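Local coordinates for protein COBE (Pseudomonas aeruginosa, PDB 2W6L) that belongs to the cobalamin (vitamin B12) biosynthetic pathway, where it probably acts on or binds a precorrin intermediate, at residues Ala102-Leu107 with Ser129-Arg134. Sequence-based numbering, arbitrary orientation.
Sequences AAALAL and SIALAR. With SO4 (sulfate ion), chain B.
A104 and A133 bring helix 99-112 down onto strand 128-135, their methyl carbons meeting at 3.8 Å from CB to CB. The A133 methyl also lies against the helix backbone: its CB is 3.5 Å from the carbonyl O of A104, closer than to the A104 methyl. Two residues back along the strand from A133, the carbonyl O of A131 lies 3.8 Å from the A104 CB, and the A131 CB 4.4 Å from it, which places the A104 methyl over the backbone between the two strand alanines. L105 leaves the helix pointing away, yet its CD1 is anti to CA (chi2 178°), which turns the other methyl, CD2, back to 4.4 Å from the A133 CB. No hydrogen bond links the segments. Small side chains account for the close fit: the axes of 102-107 and 129-134 approach to 7.2 Å, at 23° between their directions.

Further out, A100, E101 and A108 continue the helix surface over A131 and A133, and L118 backs L105, while I130 and L132 on the other strand face meet helix 21-34. Beyond A131, a sulfate, probably from the crystallisation liquor, is hydrogen-bonded by S98 OG and by the backbone N atoms of V99 and A100 at the start of helix 99-112. Strand 128-135 lies between antiparallel neighbours 9-15 and 116-124, and helices cover both faces of this mixed sheet, a three-layer alpha/beta/alpha sandwich.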
loop_
_atom_site.group_PDB
_atom_site.type_symbol
_atom_site.label_atom_id
_atom_site.label_comp_id
_atom_site.label_asym_id
_atom_site.label_seq_id
_atom_site.Cartn_x
_atom_site.Cartn_y
_atom_site.Cartn_z
ATOM N N ALA A 102 4.642 -1.037 4.782
ATOM C CA ALA A 102 4.496 0.040 5.810
ATOM C C ALA A 102 3.361 0.981 5.447
ATOM O O ALA A 102 2.597 1.398 6.305
ATOM C CB ALA A 102 5.798 0.830 5.927
ATOM N N ALA A 103 3.293 1.410 4.183
ATOM C CA ALA A 103 2.302 2.428 3.774
ATOM C C ALA A 103 0.899 1.825 3.881
ATOM O O ALA A 103 -0.071 2.511 4.268
ATOM C CB ALA A 103 2.607 2.942 2.283
ATOM N N ALA A 104 0.769 0.530 3.565
ATOM C CA ALA A 104 -0.581 -0.094 3.663
ATOM C C ALA A 104 -1.060 -0.126 5.122
ATOM O O ALA A 104 -2.235 0.163 5.421
ATOM C CB ALA A 104 -0.544 -1.512 3.061
ATOM N N LEU A 105 -0.175 -0.507 6.030
ATOM C CA LEU A 105 -0.504 -0.553 7.440
ATOM C C LEU A 105 -0.782 0.842 7.978
ATOM O O LEU A 105 -1.750 1.043 8.731
ATOM C CB LEU A 105 0.672 -1.128 8.262
ATOM C CG LEU A 105 0.927 -2.629 8.239
ATOM C CD1 LEU A 105 2.160 -2.955 9.077
ATOM C CD2 LEU A 105 -0.258 -3.326 8.821
ATOM N N ALA A 106 0.126 1.754 7.679
ATOM C CA ALA A 106 0.059 3.133 8.212
ATOM C C ALA A 106 -1.233 3.786 7.756
ATOM O O ALA A 106 -1.943 4.389 8.566
ATOM C CB ALA A 106 1.254 3.929 7.744
ATOM N N LEU A 107 -1.560 3.683 6.466
ATOM C CA LEU A 107 -2.847 4.265 6.042
ATOM C C LEU A 107 -4.090 3.575 6.608
ATOM O O LEU A 107 -5.096 4.239 6.971
ATOM C CB LEU A 107 -2.964 4.349 4.508
ATOM C CG LEU A 107 -4.155 5.131 3.929
ATOM C CD1 LEU A 107 -4.153 6.648 4.450
ATOM C CD2 LEU A 107 -4.313 5.001 2.375
ATOM N N SER A 129 6.033 -3.029 -5.970
ATOM C CA SER A 129 5.599 -3.995 -4.934
ATOM C C SER A 129 4.222 -3.574 -4.454
ATOM O O SER A 129 3.973 -2.370 -4.336
ATOM C CB SER A 129 6.516 -4.050 -3.692
ATOM O OG SER A 129 7.866 -4.475 -3.958
ATOM N N ILE A 130 3.362 -4.544 -4.156
ATOM C CA ILE A 130 2.010 -4.229 -3.613
ATOM C C ILE A 130 1.778 -4.994 -2.360
ATOM O O ILE A 130 2.046 -6.206 -2.358
ATOM C CB ILE A 130 0.866 -4.630 -4.606
ATOM C CG1 ILE A 130 1.285 -4.258 -6.028
ATOM C CG2 ILE A 130 -0.489 -4.104 -4.085
ATOM C CD1 ILE A 130 0.935 -2.898 -6.545
ATOM N N ALA A 131 1.258 -4.345 -1.286
ATOM C CA ALA A 131 0.861 -5.080 -0.072
ATOM C C ALA A 131 -0.570 -4.694 0.251
ATOM O O ALA A 131 -0.956 -3.604 -0.127
ATOM C CB ALA A 131 1.758 -4.691 1.093
ATOM N N LEU A 132 -1.312 -5.545 0.962
ATOM C CA LEU A 132 -2.724 -5.244 1.298
ATOM C C LEU A 132 -2.860 -5.294 2.758
ATOM O O LEU A 132 -2.312 -6.225 3.410
ATOM C CB LEU A 132 -3.664 -6.293 0.635
ATOM C CG LEU A 132 -3.594 -6.390 -0.863
ATOM C CD1 LEU A 132 -4.620 -7.491 -1.308
ATOM C CD2 LEU A 132 -3.976 -5.053 -1.552
ATOM N N ALA A 133 -3.559 -4.294 3.332
ATOM C CA ALA A 133 -3.788 -4.299 4.747
ATOM C C ALA A 133 -5.307 -4.125 4.963
ATOM O O ALA A 133 -5.994 -3.496 4.157
ATOM C CB ALA A 133 -3.077 -3.192 5.409
ATOM N N ARG A 134 -5.807 -4.709 6.045
ATOM C CA ARG A 134 -7.210 -4.553 6.444
ATOM C C ARG A 134 -7.301 -4.129 7.888
ATOM O O ARG A 134 -6.313 -4.084 8.588
ATOM C CB ARG A 134 -7.994 -5.856 6.265
ATOM C CG ARG A 134 -7.387 -7.042 7.010
ATOM C CD ARG A 134 -8.160 -8.321 6.799
ATOM N NE ARG A 134 -8.034 -9.115 8.021
ATOM C CZ ARG A 134 -8.932 -9.091 9.000
ATOM N NH1 ARG A 134 -10.029 -8.349 8.871
ATOM N NH2 ARG A 134 -8.746 -9.818 10.093
HETATM S S SO4 B . 8.901 -2.118 -1.218
HETATM O O1 SO4 B . 9.451 -2.689 -2.443
HETATM O O2 SO4 B . 9.780 -1.035 -0.782
HETATM O O3 SO4 B . 8.652 -3.110 -0.206
HETATM O O4 SO4 B . 7.551 -1.691 -1.452
#